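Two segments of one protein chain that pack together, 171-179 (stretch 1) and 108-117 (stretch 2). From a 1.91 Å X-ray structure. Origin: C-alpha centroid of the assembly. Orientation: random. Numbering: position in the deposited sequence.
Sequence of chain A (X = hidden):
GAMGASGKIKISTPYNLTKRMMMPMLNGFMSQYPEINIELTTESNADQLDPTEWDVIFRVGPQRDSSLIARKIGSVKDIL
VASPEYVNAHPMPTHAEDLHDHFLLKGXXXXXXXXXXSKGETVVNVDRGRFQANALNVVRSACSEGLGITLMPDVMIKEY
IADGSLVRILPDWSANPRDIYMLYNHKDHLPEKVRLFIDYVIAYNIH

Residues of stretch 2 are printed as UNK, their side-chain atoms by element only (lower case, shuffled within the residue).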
# COMPACT_ATOMS: atom_id res chain seq x y z
N PRO A 171 -21.92 -14.41 -8.43
CA PRO A 171 -21.58 -13.62 -9.62
C PRO A 171 -22.73 -12.76 -10.13
O PRO A 171 -22.49 -11.84 -10.93
CB PRO A 171 -21.16 -14.68 -10.65
CG PRO A 171 -21.45 -16.02 -10.03
CD PRO A 171 -22.22 -15.81 -8.76
N ASP A 172 -23.96 -13.03 -9.70
CA ASP A 172 -25.08 -12.15 -10.01
C ASP A 172 -25.11 -10.89 -9.15
O ASP A 172 -25.97 -10.04 -9.36
CB ASP A 172 -26.40 -12.93 -9.85
CG ASP A 172 -27.58 -12.24 -10.54
OD1 ASP A 172 -27.74 -12.38 -11.78
OD2 ASP A 172 -28.36 -11.57 -9.83
N TRP A 173 -24.19 -10.75 -8.19
CA TRP A 173 -24.14 -9.60 -7.30
C TRP A 173 -22.88 -8.77 -7.56
O TRP A 173 -21.83 -9.29 -7.93
CB TRP A 173 -24.15 -10.05 -5.84
CG TRP A 173 -25.44 -10.68 -5.44
CD1 TRP A 173 -25.78 -11.98 -5.58
CD2 TRP A 173 -26.55 -10.02 -4.82
NE1 TRP A 173 -27.05 -12.19 -5.09
CE2 TRP A 173 -27.55 -11.00 -4.62
CE3 TRP A 173 -26.80 -8.71 -4.41
CZ2 TRP A 173 -28.78 -10.71 -4.03
CZ3 TRP A 173 -28.03 -8.42 -3.84
CH2 TRP A 173 -29.01 -9.42 -3.66
N SER A 174 -23.01 -7.47 -7.31
CA SER A 174 -21.89 -6.56 -7.50
C SER A 174 -22.22 -5.23 -6.86
O SER A 174 -23.40 -4.86 -6.74
CB SER A 174 -21.58 -6.34 -8.98
OG SER A 174 -22.35 -5.26 -9.48
N ALA A 175 -21.18 -4.52 -6.44
CA ALA A 175 -21.32 -3.13 -6.05
C ALA A 175 -21.52 -2.26 -7.29
O ALA A 175 -21.23 -2.67 -8.42
CB ALA A 175 -20.10 -2.67 -5.27
N ASN A 176 -22.02 -1.05 -7.07
CA ASN A 176 -22.13 -0.20 -8.24
C ASN A 176 -20.77 0.39 -8.58
O ASN A 176 -19.95 0.63 -7.69
CB ASN A 176 -23.15 0.91 -8.00
CG ASN A 176 -24.58 0.48 -8.33
OD1 ASN A 176 -24.82 -0.18 -9.35
ND2 ASN A 176 -25.52 0.83 -7.46
N PRO A 177 -20.50 0.61 -9.86
CA PRO A 177 -19.18 1.12 -10.25
C PRO A 177 -18.95 2.51 -9.70
O PRO A 177 -19.87 3.31 -9.56
CB PRO A 177 -19.23 1.14 -11.79
CG PRO A 177 -20.38 0.25 -12.15
CD PRO A 177 -21.37 0.41 -11.03
N ARG A 178 -17.70 2.78 -9.37
CA ARG A 178 -17.27 4.12 -9.03
C ARG A 178 -16.28 4.58 -10.10
O ARG A 178 -15.45 3.79 -10.57
CB ARG A 178 -16.67 4.17 -7.61
CG ARG A 178 -15.96 2.90 -7.18
CD ARG A 178 -15.78 2.74 -5.64
NE ARG A 178 -15.00 1.52 -5.39
CZ ARG A 178 -13.83 1.47 -4.73
NH1 ARG A 178 -13.30 2.55 -4.17
NH2 ARG A 178 -13.21 0.31 -4.61
N ASP A 179 -16.39 5.84 -10.50
CA ASP A 179 -15.53 6.36 -11.54
C ASP A 179 -14.30 7.02 -10.94
O ASP A 179 -14.26 7.40 -9.77
CB ASP A 179 -16.28 7.35 -12.41
CG ASP A 179 -17.37 6.68 -13.22
OD1 ASP A 179 -17.28 5.45 -13.42
OD2 ASP A 179 -18.31 7.39 -13.66
N UNK A 108 -10.92 -0.97 4.08
CA UNK A 108 -11.36 0.38 3.73
C UNK A 108 -11.01 0.68 2.27
O UNK A 108 -9.95 0.25 1.79
c UNK A 108 -12.50 2.15 6.34
n UNK A 108 -10.68 1.24 7.14
c UNK A 108 -10.68 1.43 4.62
c UNK A 108 -11.45 1.53 8.17
c UNK A 108 -11.31 1.60 5.97
n UNK A 108 -12.56 2.09 7.71
N UNK A 109 -11.85 1.44 1.55
CA UNK A 109 -13.10 2.08 1.96
C UNK A 109 -14.32 1.20 1.70
O UNK A 109 -15.41 1.72 1.41
c UNK A 109 -12.57 2.83 -0.25
c UNK A 109 -11.53 1.75 0.14
c UNK A 109 -13.14 3.33 1.07
N UNK A 110 -14.12 -0.12 1.74
CA UNK A 110 -15.16 -1.12 1.53
C UNK A 110 -15.40 -1.92 2.81
O UNK A 110 -15.47 -3.15 2.80
c UNK A 110 -14.78 -2.05 0.38
c UNK A 110 -15.53 -0.46 -1.46
c UNK A 110 -14.41 -1.41 -0.97
c UNK A 110 -14.14 -2.50 -2.01
N UNK A 111 -15.48 -1.22 3.95
CA UNK A 111 -15.96 -1.85 5.17
C UNK A 111 -17.46 -2.09 5.13
O UNK A 111 -17.96 -2.95 5.86
c UNK A 111 -14.16 -1.00 6.88
c UNK A 111 -14.09 -0.73 8.41
c UNK A 111 -13.45 -2.29 6.51
c UNK A 111 -15.61 -1.00 6.39
N UNK A 112 -18.17 -1.35 4.29
CA UNK A 112 -19.60 -1.52 4.07
C UNK A 112 -19.79 -2.12 2.69
O UNK A 112 -19.25 -1.60 1.70
c UNK A 112 -23.23 1.58 3.01
n UNK A 112 -22.36 1.53 1.77
c UNK A 112 -20.32 -0.17 4.20
c UNK A 112 -22.42 1.19 4.23
c UNK A 112 -21.86 -0.22 4.10
N UNK A 113 -20.51 -3.23 2.61
CA UNK A 113 -20.73 -3.92 1.34
C UNK A 113 -22.16 -3.63 0.90
O UNK A 113 -23.11 -4.16 1.50
c UNK A 113 -18.54 -9.63 1.81
c UNK A 113 -18.01 -5.08 2.01
c UNK A 113 -17.29 -7.19 2.13
c UNK A 113 -19.11 -5.87 1.76
c UNK A 113 -19.30 -8.47 1.66
c UNK A 113 -16.53 -8.35 2.27
n UNK A 113 -16.92 -5.87 2.25
c UNK A 113 -20.50 -5.42 1.46
c UNK A 113 -18.67 -7.22 1.83
c UNK A 113 -17.17 -9.56 2.12
N UNK A 114 -22.31 -2.82 -0.13
CA UNK A 114 -23.61 -2.49 -0.72
C UNK A 114 -23.71 -3.23 -2.04
O UNK A 114 -23.08 -2.84 -3.03
c UNK A 114 -25.18 -0.65 -1.34
c UNK A 114 -23.76 -0.99 -0.90
o UNK A 114 -23.43 -0.35 0.33
N UNK A 115 -24.52 -4.29 -2.07
CA UNK A 115 -24.54 -5.23 -3.17
C UNK A 115 -25.87 -5.21 -3.89
O UNK A 115 -26.92 -5.36 -3.26
c UNK A 115 -21.78 -6.31 -3.06
c UNK A 115 -22.59 -8.14 -1.59
c UNK A 115 -22.85 -6.73 -2.04
c UNK A 115 -24.25 -6.64 -2.66
N UNK A 116 -25.83 -5.04 -5.21
CA UNK A 116 -27.00 -5.07 -6.07
C UNK A 116 -26.93 -6.33 -6.93
O UNK A 116 -25.84 -6.83 -7.23
c UNK A 116 -26.55 -3.11 -9.40
c UNK A 116 -27.10 -3.81 -6.97
c UNK A 116 -26.13 -3.91 -8.16
c UNK A 116 -26.80 -2.55 -6.17
N UNK A 117 -28.08 -6.86 -7.29
CA UNK A 117 -28.10 -8.00 -8.20
C UNK A 117 -28.73 -7.59 -9.53
O UNK A 117 -29.09 -6.42 -9.74
n UNK A 117 -31.00 -10.06 -6.97
c UNK A 117 -28.81 -9.21 -7.57
c UNK A 117 -30.31 -9.01 -7.44
o UNK A 117 -30.85 -7.94 -7.73

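Position 108 carries one carbon followed by a five-membered ring of three carbons and two nitrogens, the imidazole of histidine; His-108 stays out of reach of stretch 1. At position 109 three carbons close a ring onto the backbone nitrogen, which identifies proline. Pro-109 follows a cis peptide bond and points toward stretch 1, where its CG lies 4.0 Å from NH1 of Arg-178. Position 110 has four carbons forked at the second, and one of the branch tips lies over a face of the Arg-178 guanidinium. This is leucine: CD1 of Leu-110 is 3.9 Å from NH2 of Arg-178.

Position 111 repeats the four-carbon fork but touches nothing on stretch 1; it is Leu-111. Four carbons in a row ending in nitrogen mark position 112 as lysine, and Lys-112 is likewise out of reach. At position 113, one carbon leads into fused five- and six-membered rings holding eight carbons and one nitrogen, an indole. The end of the Trp-113 side chain leads away from stretch 1, and its NE1 makes a weak hydrogen bond of 3.1 Å to O of Leu-110.

Position 114 bears one carbon carrying an oxygen and a carbon, as in threonine. The OG1 of Thr-114 accepts a 2.6 Å hydrogen bond from NZ of Lys-112, while its backbone O receives a CA-H...O contact from CA of Ala-175 at 3.5 Å. Position 115 again has four carbons forked at the second; its CB lies 3.7 Å from CE3 of Trp-173, an apolar contact made by Leu-115. Position 116 forks at the first of its four carbons, with one arm two carbons long, so it is isoleucine. The tip of that arm, CD1 of Ile-116, approaches OD1 of Asn-176 to 3.4 Å. Position 117 has two carbons, the second bearing oxygen and nitrogen, and its CB sits over the Trp-173 ring; oxygen and nitrogen on one carbon fit the amide of asparagine, Asn-117.

The contact is anchored by an antiparallel pair: N of Ile-116 donates to O of Ser-174, and N of Ser-174 donates to O of Ile-116, both at 2.9 Å. This pairing places the side chains of Ser-174 and Ile-116 on one face of the sheet and those of Trp-173 and Asn-117 on the other. There, CB of Asn-117 lies 3.5 Å from the centroid of the Trp-173 six-membered ring, almost along its normal, in a CH-pi contact. Farther along, Arg-178 extends the packing to Pro-109 and Leu-110.

Stretch 2, residues 108-117: HPLLKWTLIN
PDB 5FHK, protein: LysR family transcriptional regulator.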